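Local coordinates for protein arabinose metabolism transcriptional repressor (Bacillus subtilis, PDB 5D4S) that binds operator DNA through a winged helix-turn-helix domain of the GntR family and probably represses transcription of arabinose-metabolism genes, at residues E30-S33 against S34-N37; E50-L53 against M54-G58. All blocks are in the same frame, centred on the assembly; numbering follows the deposited sequence.

Contact 1: residues E30-S33 against S34-N37; sequences EEIS and SWIN
Trp35 N bonds to Glu31 O at 2.9 Å, and Ser34 N bonds to Glu30 O, so the backbone here is the last full turn of helix 24-35. Ile36 N still reaches Ile32 O at 3.3 Å, but Ile36 is the first residue to leave helical angles. Glu31 O has a second donor. Ser34 OG donates to Glu31 O at 2.6 Å, in the carbonyl plane and on a lone pair. The first torsion of Ser34 (chi1 82°) sets OG between its own N and carbonyl carbon, from where it can bend back to the preceding turn.

Glu31 and Trp35 also meet through their side chains. The Glu31 chain bends at chi2 (80°) toward the indole. Trp35 NE1 donates to Glu31 OE2 at 3.2 Å. The bond is not straight, and NE1 comes from above the carboxylate plane. Carboxylate and ring stand almost perpendicular, 88° apart. The methylene carbon Glu31 CG packs 3.5 Å from Trp35 NE1.

This helix is the first of the winged helix-turn-helix domain, and its inner side faces helix 50-57. Ile32 CA lies over one face of the Trp35 indole, toward the rim, 4.2 Å from the centroid of the six-membered ring, as a CH-pi contact. Ile32 CG1 adds an apolar contact to Trp35 CZ3 at 3.8 Å. With an alanine at Trp35, the Glu31 carboxylate would probably lose its indole N-H, and a gap would be likely to open beside Ile32, toward Leu53 of helix 50-57. Ser33 turns another way, with OG bonded to Lys29 O one turn earlier and its side chain touching Leu76.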
ATOM      1  N   GLU B  30      -5.446  -7.708  -8.657  1.00 29.41           N
ATOM      2  CA  GLU B  30      -6.437  -8.668  -9.120  1.00 33.96           C
ATOM      3  C   GLU B  30      -5.777  -9.897  -9.746  1.00 37.76           C
ATOM      4  O   GLU B  30      -6.193 -11.026  -9.489  1.00 39.69           O
ATOM      5  CB  GLU B  30      -7.399  -8.030 -10.123  1.00 38.71           C
ATOM      6  CG  GLU B  30      -8.708  -7.587  -9.496  1.00 52.08           C
ATOM      7  CD  GLU B  30      -9.723  -7.099 -10.519  1.00 58.57           C
ATOM      8  OE1 GLU B  30      -9.516  -7.329 -11.732  1.00 57.05           O
ATOM      9  OE2 GLU B  30     -10.732  -6.489 -10.104  1.00 63.12           O
ATOM     10  N   GLU B  31      -4.752  -9.679 -10.564  1.00 36.10           N
ATOM     11  CA  GLU B  31      -4.087 -10.809 -11.215  1.00 39.75           C
ATOM     12  C   GLU B  31      -3.362 -11.669 -10.168  1.00 34.68           C
ATOM     13  O   GLU B  31      -3.556 -12.882 -10.093  1.00 39.89           O
ATOM     14  CB  GLU B  31      -3.122 -10.307 -12.293  1.00 36.89           C
ATOM     15  CG  GLU B  31      -2.373 -11.409 -13.042  1.00 50.19           C
ATOM     16  CD  GLU B  31      -3.210 -12.059 -14.122  1.00 62.38           C
ATOM     17  OE1 GLU B  31      -4.338 -11.582 -14.365  1.00 65.71           O
ATOM     18  OE2 GLU B  31      -2.737 -13.045 -14.733  1.00 71.09           O
ATOM     19  N   ILE B  32      -2.550 -11.034  -9.333  1.00 29.02           N
ATOM     20  CA  ILE B  32      -1.814 -11.778  -8.322  1.00 32.44           C
ATOM     21  C   ILE B  32      -2.783 -12.540  -7.424  1.00 38.63           C
ATOM     22  O   ILE B  32      -2.567 -13.716  -7.129  1.00 35.58           O
ATOM     23  CB  ILE B  32      -0.916 -10.862  -7.489  1.00 26.25           C
ATOM     24  CG1 ILE B  32       0.205 -10.301  -8.377  1.00 27.07           C
ATOM     25  CG2 ILE B  32      -0.278 -11.642  -6.344  1.00 35.76           C
ATOM     26  CD1 ILE B  32       1.190  -9.357  -7.637  1.00 27.48           C
ATOM     27  N   SER B  33      -3.889 -11.909  -7.042  1.00 35.50           N
ATOM     28  CA  SER B  33      -4.817 -12.608  -6.170  1.00 37.19           C
ATOM     29  C   SER B  33      -5.541 -13.702  -6.948  1.00 40.77           C
ATOM     30  O   SER B  33      -6.012 -14.671  -6.353  1.00 41.28           O
ATOM     31  CB  SER B  33      -5.806 -11.641  -5.522  1.00 43.15           C
ATOM     32  OG  SER B  33      -6.211 -10.651  -6.439  1.00 60.07           O
ATOM     33  N   SER B  34      -5.606 -13.569  -8.276  1.00 35.77           N
ATOM     34  CA  SER B  34      -6.225 -14.605  -9.101  1.00 42.28           C
ATOM     35  C   SER B  34      -5.298 -15.813  -9.210  1.00 40.27           C
ATOM     36  O   SER B  34      -5.761 -16.918  -9.432  1.00 45.29           O
ATOM     37  CB  SER B  34      -6.566 -14.092 -10.504  1.00 47.37           C
ATOM     38  OG  SER B  34      -5.412 -14.124 -11.341  1.00 47.62           O
ATOM     39  N   TRP B  35      -3.992 -15.596  -9.063  1.00 40.56           N
ATOM     40  CA  TRP B  35      -3.035 -16.711  -9.015  1.00 39.72           C
ATOM     41  C   TRP B  35      -3.234 -17.537  -7.749  1.00 41.98           C
ATOM     42  O   TRP B  35      -3.308 -18.759  -7.790  1.00 41.00           O
ATOM     43  CB  TRP B  35      -1.602 -16.200  -9.065  1.00 36.28           C
ATOM     44  CG  TRP B  35      -1.254 -15.462 -10.308  1.00 28.21           C
ATOM     45  CD1 TRP B  35      -1.922 -15.484 -11.506  1.00 34.97           C
ATOM     46  CD2 TRP B  35      -0.142 -14.593 -10.482  1.00 33.63           C
ATOM     47  NE1 TRP B  35      -1.287 -14.666 -12.412  1.00 34.79           N
ATOM     48  CE2 TRP B  35      -0.185 -14.112 -11.807  1.00 34.92           C
ATOM     49  CE3 TRP B  35       0.902 -14.175  -9.640  1.00 31.45           C
ATOM     50  CZ2 TRP B  35       0.761 -13.226 -12.310  1.00 33.26           C
ATOM     51  CZ3 TRP B  35       1.842 -13.297 -10.137  1.00 32.16           C
ATOM     52  CH2 TRP B  35       1.763 -12.826 -11.460  1.00 33.43           C
ATOM     53  N   ILE B  36      -3.313 -16.853  -6.611  1.00 35.89           N
ATOM     54  CA  ILE B  36      -3.895 -17.445  -5.418  1.00 43.94           C
ATOM     55  C   ILE B  36      -5.367 -17.648  -5.776  1.00 53.63           C
ATOM     56  O   ILE B  36      -5.769 -17.297  -6.871  1.00 63.29           O
ATOM     57  CB  ILE B  36      -3.712 -16.536  -4.179  1.00 43.14           C
ATOM     58  CG1 ILE B  36      -2.364 -15.825  -4.251  1.00 40.53           C
ATOM     59  CG2 ILE B  36      -3.789 -17.339  -2.885  1.00 46.27           C
ATOM     60  CD1 ILE B  36      -2.113 -14.888  -3.094  1.00 45.44           C
ATOM     61  N   ASN B  37      -6.183 -18.193  -4.886  1.00 59.78           N
ATOM     62  CA  ASN B  37      -7.557 -18.582  -5.248  1.00 63.77           C
ATOM     63  C   ASN B  37      -7.536 -19.714  -6.273  1.00 57.88           C
ATOM     64  O   ASN B  37      -8.032 -20.797  -5.990  1.00 58.36           O
ATOM     65  CB  ASN B  37      -8.392 -17.409  -5.806  1.00 65.81           C
ATOM     66  CG  ASN B  37      -8.442 -16.214  -4.870  1.00 70.48           C
ATOM     67  OD1 ASN B  37      -7.741 -16.161  -3.859  1.00 70.03           O
ATOM     68  ND2 ASN B  37      -9.271 -15.235  -5.218  1.00 73.86           N
TER

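Contact 2: residues E50-L53 against M54-G58. With nucleotides of chain C.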
ATOM      1  N   GLU B  50      10.043  -8.719  -7.380  1.00 25.77           N
ATOM      2  CA  GLU B  50       9.492  -7.432  -7.768  1.00 27.39           C
ATOM      3  C   GLU B  50       9.965  -7.075  -9.164  1.00 30.16           C
ATOM      4  O   GLU B  50       9.206  -6.539  -9.938  1.00 25.01           O
ATOM      5  CB  GLU B  50       9.874  -6.340  -6.750  1.00 27.61           C
ATOM      6  CG  GLU B  50       9.073  -6.456  -5.458  1.00 29.68           C
ATOM      7  CD  GLU B  50       9.586  -5.538  -4.338  1.00 33.76           C
ATOM      8  OE1 GLU B  50      10.463  -4.684  -4.593  1.00 32.93           O
ATOM      9  OE2 GLU B  50       9.114  -5.688  -3.194  1.00 28.83           O
ATOM     10  N   ASN B  51      11.206  -7.400  -9.505  1.00 26.64           N
ATOM     11  CA  ASN B  51      11.700  -7.073 -10.841  1.00 27.91           C
ATOM     12  C   ASN B  51      11.056  -7.919 -11.956  1.00 26.68           C
ATOM     13  O   ASN B  51      10.807  -7.425 -13.069  1.00 33.01           O
ATOM     14  CB  ASN B  51      13.217  -7.214 -10.895  1.00 34.61           C
ATOM     15  CG  ASN B  51      13.911  -5.935 -10.490  1.00 55.46           C
ATOM     16  OD1 ASN B  51      14.420  -5.198 -11.334  1.00 68.23           O
ATOM     17  ND2 ASN B  51      13.896  -5.639  -9.196  1.00 49.56           N
ATOM     18  N   GLU B  52      10.796  -9.183 -11.642  1.00 31.87           N
ATOM     19  CA  GLU B  52      10.085 -10.066 -12.558  1.00 30.23           C
ATOM     20  C   GLU B  52       8.671  -9.534 -12.766  1.00 33.46           C
ATOM     21  O   GLU B  52       8.174  -9.501 -13.890  1.00 33.55           O
ATOM     22  CB  GLU B  52      10.053 -11.493 -12.027  1.00 25.81           C
ATOM     23  CG  GLU B  52      11.425 -12.168 -12.114  1.00 24.85           C
ATOM     24  CD  GLU B  52      11.468 -13.510 -11.449  1.00 31.53           C
ATOM     25  OE1 GLU B  52      10.590 -13.789 -10.609  1.00 34.77           O
ATOM     26  OE2 GLU B  52      12.377 -14.296 -11.779  1.00 46.93           O
ATOM     27  N   LEU B  53       8.033  -9.112 -11.682  1.00 23.85           N
ATOM     28  CA  LEU B  53       6.674  -8.571 -11.772  1.00 30.21           C
ATOM     29  C   LEU B  53       6.641  -7.262 -12.565  1.00 29.41           C
ATOM     30  O   LEU B  53       5.720  -7.039 -13.361  1.00 34.06           O
ATOM     31  CB  LEU B  53       6.079  -8.369 -10.379  1.00 30.11           C
ATOM     32  CG  LEU B  53       5.817  -9.682  -9.635  1.00 33.66           C
ATOM     33  CD1 LEU B  53       5.376  -9.430  -8.209  1.00 34.74           C
ATOM     34  CD2 LEU B  53       4.797 -10.541 -10.371  1.00 38.71           C
ATOM     35  N   MET B  54       7.637  -6.406 -12.348  1.00 31.64           N
ATOM     36  CA  MET B  54       7.778  -5.155 -13.102  1.00 33.68           C
ATOM     37  C   MET B  54       7.812  -5.428 -14.589  1.00 32.15           C
ATOM     38  O   MET B  54       7.097  -4.797 -15.375  1.00 27.75           O
ATOM     39  CB  MET B  54       9.060  -4.417 -12.717  1.00 32.77           C
ATOM     40  CG  MET B  54       9.083  -3.866 -11.326  1.00 31.85           C
ATOM     41  SD  MET B  54      10.748  -3.311 -10.928  1.00 34.61           S
ATOM     42  CE  MET B  54      11.004  -2.121 -12.230  1.00 33.25           C
ATOM     43  N   GLN B  55       8.671  -6.366 -14.973  1.00 32.68           N
ATOM     44  CA  GLN B  55       8.839  -6.671 -16.389  1.00 36.70           C
ATOM     45  C   GLN B  55       7.628  -7.392 -16.966  1.00 33.65           C
ATOM     46  O   GLN B  55       7.280  -7.213 -18.131  1.00 34.63           O
ATOM     47  CB  GLN B  55      10.111  -7.497 -16.600  1.00 41.56           C
ATOM     48  CG  GLN B  55      11.381  -6.698 -16.337  1.00 59.53           C
ATOM     49  CD  GLN B  55      12.563  -7.565 -15.930  1.00 78.42           C
ATOM     50  OE1 GLN B  55      12.489  -8.796 -15.961  1.00 88.63           O
ATOM     51  NE2 GLN B  55      13.665  -6.923 -15.545  1.00 79.36           N
ATOM     52  N   GLN B  56       6.966  -8.203 -16.157  1.00 27.60           N
ATOM     53  CA  GLN B  56       5.915  -9.037 -16.710  1.00 31.30           C
ATOM     54  C   GLN B  56       4.571  -8.296 -16.789  1.00 34.41           C
ATOM     55  O   GLN B  56       3.747  -8.593 -17.662  1.00 35.42           O
ATOM     56  CB  GLN B  56       5.811 -10.329 -15.903  1.00 34.42           C
ATOM     57  CG  GLN B  56       7.020 -11.246 -16.214  1.00 43.82           C
ATOM     58  CD  GLN B  56       7.241 -12.353 -15.204  1.00 48.73           C
ATOM     59  OE1 GLN B  56       6.401 -12.613 -14.348  1.00 53.27           O
ATOM     60  NE2 GLN B  56       8.390 -13.006 -15.298  1.00 54.94           N
ATOM     61  N   PHE B  57       4.376  -7.318 -15.914  1.00 28.09           N
ATOM     62  CA  PHE B  57       3.175  -6.464 -15.958  1.00 30.05           C
ATOM     63  C   PHE B  57       3.436  -5.135 -16.664  1.00 31.78           C
ATOM     64  O   PHE B  57       2.496  -4.371 -16.951  1.00 30.78           O
ATOM     65  CB  PHE B  57       2.654  -6.194 -14.541  1.00 29.75           C
ATOM     66  CG  PHE B  57       1.914  -7.355 -13.945  1.00 34.37           C
ATOM     67  CD1 PHE B  57       0.699  -7.759 -14.465  1.00 35.56           C
ATOM     68  CD2 PHE B  57       2.431  -8.040 -12.857  1.00 32.93           C
ATOM     69  CE1 PHE B  57       0.015  -8.832 -13.925  1.00 36.46           C
ATOM     70  CE2 PHE B  57       1.756  -9.113 -12.319  1.00 33.85           C
ATOM     71  CZ  PHE B  57       0.545  -9.507 -12.850  1.00 38.94           C
ATOM     72  N   GLY B  58       4.704  -4.843 -16.930  1.00 27.96           N
ATOM     73  CA  GLY B  58       5.064  -3.622 -17.638  1.00 29.38           C
ATOM     74  C   GLY B  58       4.753  -2.364 -16.851  1.00 37.45           C
ATOM     75  O   GLY B  58       4.256  -1.371 -17.408  1.00 29.50           O
TER
ATOM     76  P    DT C   8      11.552  -9.704  -3.984  1.00 27.55           P
ATOM     77  OP1  DT C   8      10.432 -10.668  -3.940  1.00 26.35           O
ATOM     78  OP2  DT C   8      11.829  -8.900  -5.210  1.00 26.63           O
ATOM     79  O5'  DT C   8      11.521  -8.807  -2.667  1.00 28.34           O
ATOM     80  C5'  DT C   8      11.344  -9.452  -1.403  1.00 22.80           C
ATOM     81  C4'  DT C   8      11.629  -8.518  -0.244  1.00 27.20           C
ATOM     82  O4'  DT C   8      12.947  -7.926  -0.407  1.00 28.47           O
ATOM     83  C3'  DT C   8      10.649  -7.346  -0.084  1.00 26.05           C
ATOM     84  O3'  DT C   8      10.408  -7.135   1.295  1.00 30.10           O
ATOM     85  C2'  DT C   8      11.422  -6.185  -0.696  1.00 25.07           C
ATOM     86  C1'  DT C   8      12.844  -6.536  -0.282  1.00 27.81           C
ATOM     87  N1   DT C   8      13.892  -5.889  -1.117  1.00 23.09           N
ATOM     88  C2   DT C   8      14.904  -5.211  -0.489  1.00 26.31           C
ATOM     89  O2   DT C   8      15.015  -5.148   0.718  1.00 32.75           O
ATOM     90  N3   DT C   8      15.804  -4.638  -1.321  1.00 27.58           N
ATOM     91  C4   DT C   8      15.794  -4.644  -2.692  1.00 27.51           C
ATOM     92  O4   DT C   8      16.670  -4.083  -3.350  1.00 30.48           O
ATOM     93  C5   DT C   8      14.692  -5.353  -3.295  1.00 32.29           C
ATOM     94  C7   DT C   8      14.564  -5.418  -4.788  1.00 28.51           C
ATOM     95  C6   DT C   8      13.801  -5.935  -2.483  1.00 25.74           C
TER
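Leu53 and Phe57, one helical turn apart, run alongside each other in one direction. Leu53 CD2 meets Phe57 CE2 at 3.9 Å. The Phe57 ring also has Leu53 O at its edge, near the ring plane, and that same oxygen accepts Phe57 N at 2.9 Å. Both side chains are buried: Leu53 packs on Ile64 and Ile68 of helix 61-74 and Phe57 on Val28 of helix 24-35.

Asn51 and Met54 form a second pair set alongside. The sulfur Met54 SD is 4.1 Å from Asn51 CG. Met54 CG comes 3.0 Å from Glu50 O, and the chain then bends at chi3 (58°). Gln56 runs out extended past Glu52, with Gln56 NE2 4.0 Å from Glu52 CB. The carboxylate of Glu52 instead turns back to Thr49 N.

Glu50 begins helix 50-57, the first helix of the helix-turn-helix, and its side chain runs off toward helix 61-74. Glu50 N donates to OP2 of DT8 of chain C at 2.8 Å, almost straight at 177°. The Glu50 carboxylate forms salt bridges with Arg61 and Arg65. These arginines probably offset the repulsion between the carboxylate and the DNA backbone, while the positive end of the helix dipole is likely to strengthen the grip on the phosphate.

In the fold
Contacts 1 and 2 each lie within a single helix, 24-35 and 50-57, and these two helices pack against each other. Contact 1 is mostly at the surface, where its helix ends, about 10 Å at nearest approach from the DNA. Contact 2 is partly buried and touches the DNA at its start. The two meet directly: Glu31 CG lies 3.5 Å from Phe57 CZ, and Trp35 CH2 lies 4.0 Å from Leu53 CD2. Their chemistry differs accordingly. Contact 1 joins side chains by hydrogen bonding and ring packing. Between its own segments, contact 2 joins side chains by packing, and the carboxylate of Glu50 is bridged to arginines of helix 61-74.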